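Long-range contacts in O-succinylhomoserine sulfhydrylase (Mycobacterium tuberculosis, PDB 3NDN), which probably catalyses the formation of L-homocysteine from O-succinyl-L-homoserine and hydrogen sulfide, using pyridoxal 5'-phosphate, in methionine biosynthesis: residues S300-Y306 against V329-C335; H369-H375 against L388-R394; F294-H298 against I409-S414; H283-A288 against S396-E400; S181-I185 against L317-Q321. One frame throughout, in Å; residues are numbered along the deposited sequence.

Contact 1: S300-Y306 against V329-C335; sequences SVRWVRY and VTFALDC
The Trp303 indole lies over the methyl group of Ala332. Ala332 CB sits 3.6 Å from the centroid of the Trp303 five-membered ring, 23° off the normal, a CH-pi contact. Trp303 chi1 is p, which folds the ring back over the partner strand. Strands 303-305 and 329-333 are antiparallel, with axes 4.7 Å apart at 163°. Arg305 and Thr330 form a hydrogen-bonded pair: Arg305 N to Thr330 O is 2.8 Å, and Thr330 N to Arg305 O is weak at 3.3 Å. Val304 and Phe331 form a non-hydrogen-bonded pair (CA-CA 4.4 Å). Ala332 N donates to Trp303 O at 3.1 Å. The chain turns a corner at Arg302 (phi/psi -74/-52). Val301 and Leu333 form a non-hydrogen-bonded pair (CA-CA 4.7 Å), and hydrogen bonds run from Arg302 N to Ala332 O (2.8 Å) and Asp334 N to Ser300 O (3.0 Å). Arg302, t at chi1 and chi2, makes a long salt bridge from NE to Asp334 OD1 (3.5 Å). This is the edge of the mixed sheet in the C-terminal domain of a fold type I PLP enzyme. Strand 301-305 is outermost within the chain, strand 392-396 flanks 328-333, and helices 277-296 and 340-350 pack beneath Val304 and Leu333.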
# COMPACT_ATOMS: atom_id res chain seq x y z
N SER A 300 -38.65 9.22 25.01
CA SER A 300 -37.83 8.21 25.69
C SER A 300 -36.54 8.76 26.31
O SER A 300 -35.81 8.03 27.01
CB SER A 300 -37.47 7.06 24.73
OG SER A 300 -38.62 6.35 24.32
N VAL A 301 -36.26 10.04 26.05
CA VAL A 301 -34.97 10.65 26.40
C VAL A 301 -35.07 11.60 27.61
O VAL A 301 -35.84 12.56 27.57
CB VAL A 301 -34.37 11.37 25.15
CG1 VAL A 301 -33.06 12.07 25.47
CG2 VAL A 301 -34.19 10.37 23.99
N ARG A 302 -34.28 11.35 28.66
CA ARG A 302 -34.21 12.24 29.85
C ARG A 302 -33.45 13.57 29.62
O ARG A 302 -33.96 14.64 29.96
CB ARG A 302 -33.65 11.50 31.08
CG ARG A 302 -33.63 12.36 32.38
CD ARG A 302 -33.04 11.61 33.58
NE ARG A 302 -33.88 10.48 33.98
CZ ARG A 302 -33.44 9.37 34.58
NH1 ARG A 302 -32.15 9.21 34.86
NH2 ARG A 302 -34.30 8.41 34.89
N TRP A 303 -32.22 13.48 29.09
CA TRP A 303 -31.38 14.66 28.82
C TRP A 303 -30.40 14.40 27.66
O TRP A 303 -30.08 13.24 27.37
CB TRP A 303 -30.60 15.15 30.06
CG TRP A 303 -29.67 14.14 30.77
CD1 TRP A 303 -29.89 13.53 31.98
CD2 TRP A 303 -28.36 13.68 30.33
NE1 TRP A 303 -28.83 12.72 32.31
CE2 TRP A 303 -27.88 12.79 31.32
CE3 TRP A 303 -27.56 13.94 29.20
CZ2 TRP A 303 -26.63 12.15 31.21
CZ3 TRP A 303 -26.32 13.28 29.09
CH2 TRP A 303 -25.87 12.40 30.09
N VAL A 304 -29.97 15.47 27.00
CA VAL A 304 -28.94 15.41 25.96
C VAL A 304 -27.75 16.30 26.33
O VAL A 304 -27.92 17.36 26.94
CB VAL A 304 -29.51 15.83 24.57
CG1 VAL A 304 -28.43 15.75 23.46
CG2 VAL A 304 -30.70 14.97 24.18
N ARG A 305 -26.54 15.88 25.97
CA ARG A 305 -25.37 16.75 26.09
C ARG A 305 -24.72 16.94 24.71
O ARG A 305 -24.29 15.96 24.09
CB ARG A 305 -24.37 16.24 27.14
CG ARG A 305 -24.75 16.48 28.60
CD ARG A 305 -24.64 17.96 29.00
NE ARG A 305 -24.89 18.16 30.43
CZ ARG A 305 -26.09 18.40 30.96
NH1 ARG A 305 -27.18 18.51 30.20
NH2 ARG A 305 -26.20 18.56 32.27
N TYR A 306 -24.73 18.19 24.23
CA TYR A 306 -24.13 18.61 22.97
C TYR A 306 -23.87 20.12 23.12
O TYR A 306 -24.78 20.86 23.50
CB TYR A 306 -25.06 18.34 21.77
CG TYR A 306 -24.46 18.65 20.39
CD1 TYR A 306 -23.43 17.86 19.86
CD2 TYR A 306 -24.93 19.74 19.62
CE1 TYR A 306 -22.87 18.15 18.60
CE2 TYR A 306 -24.38 20.03 18.36
CZ TYR A 306 -23.36 19.23 17.86
OH TYR A 306 -22.80 19.54 16.63
N VAL A 329 -22.75 12.95 19.99
CA VAL A 329 -23.94 13.27 20.82
C VAL A 329 -24.11 12.26 21.97
O VAL A 329 -24.19 11.06 21.73
CB VAL A 329 -25.23 13.28 19.98
CG1 VAL A 329 -26.44 13.76 20.82
CG2 VAL A 329 -25.05 14.13 18.71
N THR A 330 -24.20 12.76 23.20
CA THR A 330 -24.40 11.92 24.40
C THR A 330 -25.82 12.15 24.95
O THR A 330 -26.29 13.29 24.98
CB THR A 330 -23.31 12.24 25.47
OG1 THR A 330 -22.01 12.01 24.90
CG2 THR A 330 -23.46 11.35 26.71
N PHE A 331 -26.51 11.07 25.36
CA PHE A 331 -27.84 11.18 25.99
C PHE A 331 -28.14 10.11 27.05
O PHE A 331 -27.46 9.08 27.13
CB PHE A 331 -28.96 11.20 24.93
CG PHE A 331 -29.17 9.88 24.21
CD1 PHE A 331 -30.23 9.05 24.57
CD2 PHE A 331 -28.32 9.49 23.17
CE1 PHE A 331 -30.44 7.83 23.91
CE2 PHE A 331 -28.53 8.28 22.50
CZ PHE A 331 -29.59 7.45 22.87
N ALA A 332 -29.19 10.34 27.85
CA ALA A 332 -29.62 9.39 28.87
C ALA A 332 -31.10 9.02 28.71
O ALA A 332 -31.94 9.90 28.45
CB ALA A 332 -29.37 9.95 30.28
N LEU A 333 -31.39 7.73 28.84
CA LEU A 333 -32.75 7.21 28.76
C LEU A 333 -33.55 7.56 30.01
O LEU A 333 -33.00 7.60 31.11
CB LEU A 333 -32.73 5.68 28.56
CG LEU A 333 -32.19 5.15 27.23
CD1 LEU A 333 -31.86 3.67 27.32
CD2 LEU A 333 -33.15 5.41 26.07
N ASP A 334 -34.84 7.83 29.83
CA ASP A 334 -35.73 8.14 30.97
C ASP A 334 -36.40 6.87 31.48
O ASP A 334 -37.41 6.42 30.93
CB ASP A 334 -36.76 9.20 30.58
CG ASP A 334 -37.58 9.72 31.79
OD1 ASP A 334 -37.10 9.67 32.95
OD2 ASP A 334 -38.71 10.18 31.56
N CYS A 335 -35.82 6.29 32.53
CA CYS A 335 -36.32 5.06 33.15
C CYS A 335 -35.66 4.88 34.52
O CYS A 335 -34.61 5.48 34.79
CB CYS A 335 -36.05 3.85 32.24
SG CYS A 335 -34.30 3.42 32.03

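Contact 2: H369-H375 against L388-R394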
# COMPACT_ATOMS: atom_id res chain seq x y z
N HIS A 369 -21.82 2.09 24.78
CA HIS A 369 -22.34 2.24 26.15
C HIS A 369 -21.15 2.50 27.08
O HIS A 369 -20.44 1.55 27.45
CB HIS A 369 -23.08 0.96 26.58
CG HIS A 369 -23.67 1.00 27.96
ND1 HIS A 369 -23.17 0.25 29.00
CD2 HIS A 369 -24.74 1.67 28.45
CE1 HIS A 369 -23.89 0.47 30.09
NE2 HIS A 369 -24.85 1.33 29.78
N PRO A 370 -20.92 3.77 27.46
CA PRO A 370 -19.68 4.11 28.19
C PRO A 370 -19.46 3.40 29.53
O PRO A 370 -18.32 3.06 29.84
CB PRO A 370 -19.79 5.62 28.38
CG PRO A 370 -20.66 6.08 27.22
CD PRO A 370 -21.67 4.98 27.07
N ALA A 371 -20.52 3.17 30.30
CA ALA A 371 -20.40 2.56 31.64
C ALA A 371 -19.80 1.14 31.63
O ALA A 371 -19.23 0.70 32.63
CB ALA A 371 -21.75 2.58 32.38
N THR A 372 -19.91 0.44 30.50
CA THR A 372 -19.33 -0.90 30.37
C THR A 372 -18.15 -0.99 29.37
O THR A 372 -17.57 -2.06 29.19
CB THR A 372 -20.41 -1.96 30.02
OG1 THR A 372 -21.08 -1.59 28.80
CG2 THR A 372 -21.45 -2.10 31.16
N THR A 373 -17.81 0.13 28.73
CA THR A 373 -16.72 0.19 27.75
C THR A 373 -15.79 1.40 27.97
O THR A 373 -14.80 1.31 28.70
CB THR A 373 -17.24 0.22 26.29
OG1 THR A 373 -18.09 1.37 26.12
CG2 THR A 373 -18.01 -1.04 25.94
N THR A 374 -16.11 2.54 27.33
CA THR A 374 -15.35 3.81 27.47
C THR A 374 -14.77 4.01 28.88
O THR A 374 -13.57 4.24 29.03
CB THR A 374 -16.23 5.05 27.09
OG1 THR A 374 -16.97 4.78 25.89
CG2 THR A 374 -15.39 6.31 26.87
N HIS A 375 -15.63 3.90 29.90
CA HIS A 375 -15.26 4.19 31.29
C HIS A 375 -15.42 2.99 32.23
O HIS A 375 -15.94 3.13 33.34
CB HIS A 375 -16.06 5.39 31.80
CG HIS A 375 -15.53 6.71 31.35
ND1 HIS A 375 -15.26 7.00 30.03
CD2 HIS A 375 -15.22 7.83 32.05
CE1 HIS A 375 -14.79 8.23 29.93
NE2 HIS A 375 -14.76 8.76 31.14
N LEU A 388 -22.37 9.77 35.19
CA LEU A 388 -22.42 8.75 34.14
C LEU A 388 -23.15 7.46 34.57
O LEU A 388 -22.51 6.45 34.92
CB LEU A 388 -21.00 8.45 33.63
CG LEU A 388 -20.78 7.38 32.56
CD1 LEU A 388 -21.47 7.75 31.26
CD2 LEU A 388 -19.29 7.13 32.33
N GLY A 389 -24.48 7.49 34.53
CA GLY A 389 -25.30 6.32 34.91
C GLY A 389 -25.33 5.20 33.87
O GLY A 389 -24.82 5.36 32.75
N ASP A 390 -25.93 4.07 34.24
CA ASP A 390 -26.07 2.91 33.36
C ASP A 390 -27.05 3.15 32.20
O ASP A 390 -27.16 2.32 31.29
CB ASP A 390 -26.50 1.66 34.15
CG ASP A 390 -25.32 0.94 34.84
OD1 ASP A 390 -24.17 0.93 34.32
OD2 ASP A 390 -25.56 0.34 35.91
N GLY A 391 -27.76 4.28 32.23
CA GLY A 391 -28.69 4.67 31.15
C GLY A 391 -28.12 5.58 30.07
O GLY A 391 -28.85 6.03 29.18
N VAL A 392 -26.81 5.81 30.12
CA VAL A 392 -26.16 6.75 29.18
C VAL A 392 -25.65 6.05 27.91
O VAL A 392 -25.03 4.98 27.98
CB VAL A 392 -25.02 7.53 29.89
CG1 VAL A 392 -24.25 8.37 28.90
CG2 VAL A 392 -25.59 8.40 31.01
N VAL A 393 -25.95 6.66 26.75
CA VAL A 393 -25.56 6.18 25.40
C VAL A 393 -24.82 7.30 24.63
O VAL A 393 -25.17 8.48 24.76
CB VAL A 393 -26.83 5.70 24.60
CG1 VAL A 393 -26.48 5.27 23.18
CG2 VAL A 393 -27.51 4.54 25.34
N ARG A 394 -23.77 6.93 23.87
CA ARG A 394 -22.98 7.89 23.05
C ARG A 394 -23.01 7.54 21.54
O ARG A 394 -22.68 6.40 21.17
CB ARG A 394 -21.52 7.91 23.51
CG ARG A 394 -20.73 9.12 22.99
CD ARG A 394 -19.21 8.96 23.19
NE ARG A 394 -18.63 7.91 22.35
CZ ARG A 394 -17.36 7.50 22.43
NH1 ARG A 394 -16.54 8.04 23.33
NH2 ARG A 394 -16.92 6.54 21.63
O HOH W 1 -23.24 4.32 30.06
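This is a buried packing of an irregular loop against the turn and first residues of strand 392-396, held by one direct hydrogen bond, one water and apolar contacts. The loop follows strand 366-368, the neighbour of 392-396 in the sheet. His369 NE2 donates to Asp390 O at 2.9 Å, at the edge of the ring. His369 ND1 is hydrogen-bonded to Thr372 OG1 at 2.8 Å, so both ring nitrogens are used and the imidazole is fixed. Its ring also meets Phe345 of helix 340-350 edge-to-face. The accepting carbonyl belongs to a type I beta turn from Gly389 to Val392, which leads into the last strand of the C-terminal domain of this fold type I PLP enzyme. Water 1 ties the loop to both ends of that turn. It accepts from Ala371 N (3.0 Å) and donates to Gly389 O (3.3 Å) and Val392 O (2.8 Å). Pro370 packs on Leu388 and on the start of the strand. Its CB is 4.0 Å from Leu388 CD1, and its CG is 4.2 Å from Arg394 CB. Leu388 CD2 also reaches His375 CB at 3.7 Å. Within the loop, His375 N bonds to Pro370 O at 2.8 Å and Thr373 OG1 to His369 O at 2.7 Å. Thr372 and Thr373 pack on Glu63 and Phe66 of the second subunit.

Contact 3: F294-H298 against I409-S414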
# COMPACT_ATOMS: atom_id res chain seq x y z
N PHE A 294 -33.29 16.24 17.64
CA PHE A 294 -34.28 15.16 17.54
C PHE A 294 -34.37 14.36 18.85
O PHE A 294 -35.47 14.09 19.35
CB PHE A 294 -34.00 14.23 16.33
CG PHE A 294 -34.83 12.97 16.32
CD1 PHE A 294 -36.14 12.99 15.84
CD2 PHE A 294 -34.31 11.78 16.84
CE1 PHE A 294 -36.91 11.83 15.85
CE2 PHE A 294 -35.08 10.61 16.85
CZ PHE A 294 -36.38 10.64 16.36
N LEU A 295 -33.22 14.00 19.40
CA LEU A 295 -33.15 13.32 20.70
C LEU A 295 -33.74 14.18 21.84
O LEU A 295 -34.51 13.69 22.67
CB LEU A 295 -31.72 12.86 21.01
CG LEU A 295 -31.21 11.62 20.26
CD1 LEU A 295 -29.67 11.55 20.20
CD2 LEU A 295 -31.78 10.32 20.85
N ASN A 296 -33.40 15.47 21.85
CA ASN A 296 -33.89 16.42 22.85
C ASN A 296 -35.42 16.47 22.93
O ASN A 296 -35.98 16.63 24.01
CB ASN A 296 -33.32 17.82 22.57
CG ASN A 296 -33.57 18.82 23.70
OD1 ASN A 296 -33.39 18.51 24.88
ND2 ASN A 296 -33.96 20.03 23.33
N GLY A 297 -36.09 16.29 21.79
CA GLY A 297 -37.55 16.30 21.74
C GLY A 297 -38.25 14.95 21.86
O GLY A 297 -39.48 14.90 21.79
N HIS A 298 -37.49 13.88 22.04
CA HIS A 298 -38.05 12.51 22.06
C HIS A 298 -38.52 12.09 23.46
O HIS A 298 -37.81 12.35 24.45
CB HIS A 298 -36.98 11.53 21.53
CG HIS A 298 -37.54 10.21 21.09
ND1 HIS A 298 -37.83 9.19 21.96
CD2 HIS A 298 -37.87 9.76 19.85
CE1 HIS A 298 -38.31 8.15 21.29
NE2 HIS A 298 -38.34 8.47 20.01
N ILE A 409 -32.40 5.38 14.72
CA ILE A 409 -32.45 5.73 16.14
C ILE A 409 -33.90 5.65 16.68
O ILE A 409 -34.14 5.07 17.74
CB ILE A 409 -31.82 7.12 16.41
CG1 ILE A 409 -30.33 7.13 16.03
CG2 ILE A 409 -32.00 7.56 17.87
CD1 ILE A 409 -29.71 8.56 15.97
N ASP A 410 -34.86 6.19 15.93
CA ASP A 410 -36.28 6.17 16.35
C ASP A 410 -36.85 4.75 16.49
O ASP A 410 -37.62 4.47 17.42
CB ASP A 410 -37.14 7.01 15.40
CG ASP A 410 -38.52 7.39 15.99
OD1 ASP A 410 -38.58 7.94 17.11
OD2 ASP A 410 -39.53 7.15 15.32
N ARG A 411 -36.48 3.86 15.57
CA ARG A 411 -36.90 2.46 15.65
C ARG A 411 -36.27 1.79 16.87
O ARG A 411 -36.95 1.04 17.59
CB ARG A 411 -36.58 1.70 14.35
CG ARG A 411 -37.42 2.17 13.16
CD ARG A 411 -37.45 1.14 12.03
NE ARG A 411 -36.33 1.30 11.10
CZ ARG A 411 -36.35 2.04 10.00
NH1 ARG A 411 -37.45 2.71 9.65
NH2 ARG A 411 -35.27 2.11 9.23
N ALA A 412 -34.99 2.06 17.11
CA ALA A 412 -34.26 1.48 18.25
C ALA A 412 -34.82 1.92 19.62
O ALA A 412 -34.80 1.14 20.57
CB ALA A 412 -32.75 1.77 18.15
N LEU A 413 -35.31 3.16 19.70
CA LEU A 413 -35.91 3.70 20.93
C LEU A 413 -37.37 3.27 21.15
O LEU A 413 -37.85 3.22 22.29
CB LEU A 413 -35.85 5.24 20.94
CG LEU A 413 -34.51 5.95 21.15
CD1 LEU A 413 -34.61 7.43 20.76
CD2 LEU A 413 -34.03 5.80 22.58
N SER A 414 -38.05 2.99 20.04
CA SER A 414 -39.49 2.75 20.03
C SER A 414 -39.72 1.29 19.66
O SER A 414 -39.76 0.92 18.47
CB SER A 414 -40.19 3.71 19.04
OG SER A 414 -39.65 5.04 19.05
OXT SER A 414 -39.84 0.42 20.54
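Apolar contacts join the ends of two helices, 277-296 and 402-413. Leu295 CD2 lies 4.1 Å from Ile409 CG2 and 4.0 Å from Leu413 CD1. Phe294 adds a looser contact, with its CE2 4.5 Å from Ile409 CG2 at the ring edge. One CH-pi contact is well centred: Leu413 CD1 is 3.8 Å from the centroid of the His298 ring, 8° off the normal. The two helices lie side by side on one face of the C-terminal domain sheet, where Leu295 rests on Val329 and Phe331 and Leu413 on Leu333. The polar contact is a His-carboxylate hydrogen bond, from His298 NE2 to Asp410 OD1 at 3.0 Å. His298 has chi1 t and lies just past its helix end, so its ring reaches across to the neighbouring helix. Its other nitrogen, ND1, is hydrogen-bonded to Ser300 N. Asp410 OD1 is also 3.6 Å from Phe294 CZ, near the plane of that ring. At the C-terminus, Ser414 OG donates to Asp410 O at 2.7 Å.

Contact 4: H283-A288 against S396-E400; sequences HSNASA and SVGLE
Ser396 ends the last strand of the C-terminal domain sheet, and the chain runs irregularly past 283-288, a wholly helical part of helix 277-296. Val397 (phi/psi -92/124, chi1 t) points at the helix, its CA 5.9 Å from Ala288 CA. Its CG1 is 3.4 Å from Ser287 OG, its CG2 4.0 Å from Ala288 CB. Gly398 (-103/-137) has its CA 5.7 Å from that of Ser284. A CB here would be crowded by Glu400 OE1. Gly398 O accepts from Ser284 OG (chi1 m) at 3.0 Å. The loop links the final strand to helix 402-413 and lies along helix 277-296. Leu399 (m, t) puts CD2 3.6 Å from Ser284 OG and 4.2 Å from His283 CB. Glu400 O accepts a hydrogen bond of 2.7 Å from water 2. The same water donates to Gly398 O (2.9 Å) and accepts from Ser287 OG (2.9 Å). Ser287 (chi1 t) is also hydrogen-bonded through OG to Thr402 OG1. The Glu400 carboxylate turns to Ser365 and to Arg33 of the third subunit.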
# COMPACT_ATOMS: atom_id res chain seq x y z
N HIS A 283 -20.18 18.69 7.14
CA HIS A 283 -21.38 17.88 6.98
C HIS A 283 -21.74 17.09 8.26
O HIS A 283 -22.93 17.05 8.66
CB HIS A 283 -21.27 16.98 5.74
CG HIS A 283 -21.67 17.67 4.46
ND1 HIS A 283 -20.85 18.56 3.80
CD2 HIS A 283 -22.81 17.60 3.74
CE1 HIS A 283 -21.47 19.01 2.72
NE2 HIS A 283 -22.66 18.45 2.66
N SER A 284 -20.74 16.49 8.90
CA SER A 284 -20.98 15.73 10.14
C SER A 284 -21.42 16.60 11.34
O SER A 284 -22.28 16.18 12.14
CB SER A 284 -19.75 14.88 10.50
OG SER A 284 -19.60 13.82 9.58
N ASN A 285 -20.85 17.81 11.44
CA ASN A 285 -21.28 18.79 12.45
C ASN A 285 -22.74 19.20 12.28
O ASN A 285 -23.48 19.23 13.26
CB ASN A 285 -20.36 20.02 12.43
CG ASN A 285 -20.75 21.08 13.47
OD1 ASN A 285 -20.46 20.94 14.65
ND2 ASN A 285 -21.36 22.17 13.00
N ALA A 286 -23.16 19.50 11.04
CA ALA A 286 -24.55 19.87 10.77
C ALA A 286 -25.51 18.72 11.06
O ALA A 286 -26.62 18.93 11.60
CB ALA A 286 -24.71 20.38 9.32
N SER A 287 -25.08 17.51 10.70
CA SER A 287 -25.86 16.29 10.93
C SER A 287 -26.01 16.01 12.43
O SER A 287 -27.12 15.70 12.91
CB SER A 287 -25.20 15.11 10.19
OG SER A 287 -25.94 13.91 10.36
N ALA A 288 -24.92 16.15 13.18
CA ALA A 288 -24.96 15.94 14.65
C ALA A 288 -25.90 16.96 15.36
O ALA A 288 -26.63 16.61 16.31
CB ALA A 288 -23.56 15.99 15.21
N SER A 396 -21.57 8.48 17.65
CA SER A 396 -20.58 9.15 16.78
C SER A 396 -21.16 9.31 15.38
O SER A 396 -21.46 8.31 14.71
CB SER A 396 -19.28 8.35 16.79
OG SER A 396 -18.26 8.93 15.98
N VAL A 397 -21.32 10.55 14.93
CA VAL A 397 -22.02 10.87 13.65
C VAL A 397 -21.09 10.95 12.42
O VAL A 397 -20.13 11.74 12.40
CB VAL A 397 -22.88 12.15 13.78
CG1 VAL A 397 -23.59 12.52 12.46
CG2 VAL A 397 -23.92 11.97 14.90
N GLY A 398 -21.41 10.14 11.40
CA GLY A 398 -20.65 10.05 10.17
C GLY A 398 -21.31 10.78 8.99
O GLY A 398 -21.81 11.90 9.15
N LEU A 399 -21.30 10.14 7.83
CA LEU A 399 -21.68 10.76 6.56
C LEU A 399 -22.93 10.18 5.89
O LEU A 399 -23.34 10.65 4.82
CB LEU A 399 -20.48 10.75 5.59
CG LEU A 399 -19.26 11.61 5.94
CD1 LEU A 399 -18.09 11.42 4.94
CD2 LEU A 399 -19.62 13.09 6.06
N GLU A 400 -23.56 9.19 6.51
CA GLU A 400 -24.84 8.66 5.98
C GLU A 400 -25.93 9.77 5.97
O GLU A 400 -25.80 10.79 6.67
CB GLU A 400 -25.32 7.43 6.76
CG GLU A 400 -24.27 6.33 6.97
CD GLU A 400 -23.51 6.45 8.29
OE1 GLU A 400 -23.28 7.57 8.78
OE2 GLU A 400 -23.09 5.41 8.84
O HOH W 2 -24.50 12.42 8.33

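Contact 5: S181-I185 against L317-Q321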
# COMPACT_ATOMS: atom_id res chain seq x y z
N SER A 181 -18.19 18.16 29.24
CA SER A 181 -17.88 19.29 30.11
C SER A 181 -16.77 20.13 29.46
O SER A 181 -15.88 19.56 28.80
CB SER A 181 -17.42 18.76 31.48
OG SER A 181 -16.94 19.78 32.34
N LEU A 182 -16.80 21.45 29.65
CA LEU A 182 -15.80 22.35 29.04
C LEU A 182 -14.76 22.94 30.01
O LEU A 182 -15.01 23.06 31.21
CB LEU A 182 -16.49 23.50 28.26
CG LEU A 182 -17.65 23.23 27.29
CD1 LEU A 182 -17.94 24.47 26.45
CD2 LEU A 182 -17.40 22.05 26.38
N VAL A 183 -13.60 23.31 29.46
CA VAL A 183 -12.57 24.09 30.18
C VAL A 183 -12.44 25.47 29.48
O VAL A 183 -12.42 25.53 28.26
CB VAL A 183 -11.20 23.35 30.18
CG1 VAL A 183 -10.12 24.18 30.86
CG2 VAL A 183 -11.33 21.97 30.85
N ASP A 184 -12.38 26.55 30.27
CA ASP A 184 -12.23 27.92 29.72
C ASP A 184 -10.78 28.14 29.26
O ASP A 184 -9.91 28.42 30.09
CB ASP A 184 -12.63 28.95 30.80
CG ASP A 184 -12.84 30.37 30.25
OD1 ASP A 184 -12.13 30.82 29.34
OD2 ASP A 184 -13.72 31.08 30.79
N ILE A 185 -10.51 28.03 27.95
CA ILE A 185 -9.11 28.03 27.45
C ILE A 185 -8.34 29.33 27.78
O ILE A 185 -7.24 29.27 28.35
CB ILE A 185 -9.02 27.70 25.92
CG1 ILE A 185 -9.59 26.31 25.62
CG2 ILE A 185 -7.56 27.79 25.39
CD1 ILE A 185 -9.85 26.05 24.10
N LEU A 317 -20.04 29.70 27.02
CA LEU A 317 -18.61 29.40 26.83
C LEU A 317 -18.34 28.64 25.52
O LEU A 317 -17.37 28.93 24.82
CB LEU A 317 -18.03 28.63 28.03
CG LEU A 317 -16.59 28.10 27.89
CD1 LEU A 317 -15.58 29.23 27.64
CD2 LEU A 317 -16.17 27.26 29.10
N ALA A 318 -19.20 27.68 25.20
CA ALA A 318 -19.11 26.96 23.91
C ALA A 318 -19.18 27.92 22.71
O ALA A 318 -18.38 27.80 21.75
CB ALA A 318 -20.21 25.91 23.81
N LYS A 319 -20.09 28.90 22.78
CA LYS A 319 -20.24 29.91 21.71
C LYS A 319 -19.04 30.87 21.63
O LYS A 319 -18.74 31.39 20.56
CB LYS A 319 -21.55 30.70 21.85
CG LYS A 319 -22.86 29.90 21.63
CD LYS A 319 -23.14 29.52 20.17
CE LYS A 319 -23.69 30.68 19.35
NZ LYS A 319 -24.01 30.25 17.95
N ARG A 320 -18.37 31.09 22.76
CA ARG A 320 -17.19 31.96 22.85
C ARG A 320 -15.95 31.34 22.18
O ARG A 320 -15.21 32.05 21.51
CB ARG A 320 -16.83 32.27 24.31
CG ARG A 320 -17.48 33.48 24.91
CD ARG A 320 -16.59 34.15 25.98
NE ARG A 320 -16.19 33.30 27.11
CZ ARG A 320 -16.97 32.95 28.13
NH1 ARG A 320 -18.24 33.34 28.18
NH2 ARG A 320 -16.49 32.20 29.12
N GLN A 321 -15.72 30.04 22.37
CA GLN A 321 -14.45 29.42 21.93
C GLN A 321 -14.56 28.33 20.83
O GLN A 321 -13.52 27.89 20.31
CB GLN A 321 -13.64 28.90 23.14
CG GLN A 321 -14.18 27.66 23.85
CD GLN A 321 -13.39 27.29 25.11
OE1 GLN A 321 -12.67 28.12 25.68
NE2 GLN A 321 -13.52 26.04 25.55
O HOH W 3 -11.62 30.67 25.96
O HOH W 4 -13.07 32.39 27.43
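Gln321 has chi1 p and chi2 t at the last residue of helix 315-321, and this sends its amide across to the loop. There it bonds to the backbone at two points. Gln321 NE2 donates to Val183 O at 3.0 Å, and Gln321 OE1 accepts from Ile185 N at 3.1 Å. The side chain thus spans the peptide units on both sides of Asp184. Asp184 has chi1 t and is the N-cap of helix 185-194, where its OD1 makes a weak bond to Ala187 N. Segment 181-185 follows strand 169-173 of the large, PLP-binding domain of the fold type I architecture. Helix 315-321 lies between two strands of the C-terminal domain sheet in sequence, so the contact joins the two domains. Arg320 is m at chi1, with chi2 off its wells and chi3 m. It curls back so that NH2 forms a salt bridge with Asp184 OD2 at 3.4 Å, its hydrogen bond weak. Water 4 links Asp184 OD1 (2.6 Å) to Arg320 NE (3.3 Å). Water 3 donates to Gln321 OE1 (2.8 Å) and weakly to Asp184 OD1 (3.4 Å). Leu317 (t, p) places CD2 3.9 Å from Leu182 CB. Leu182 (m, t) reaches on to the helix, with CD1 3.8 Å from Ala318 CB.

In the fold
Contacts 1 and 2 share one sheet: strands 328-333 and 392-396 are neighbours, the centres of the two contacts are about 12 Å apart, and Phe331 O lies 2.9 Å from Val393 N. Contact 3 packs against contact 1 (centres about 10 Å apart), with Leu333 CD2 3.6 Å from Leu413 CD2. Contacts 3 and 4 use the same helix, 277-296, with centres about 16 Å apart and no touch. Contact 4 meets contact 1 where Ala288 CB is 3.9 Å from Tyr306 OH. Contact 5 stands apart, its centre about 21 to 28 Å from those of the other contacts, and it alone includes a segment of the large domain. No segment contains Lys227, the predicted PLP lysine.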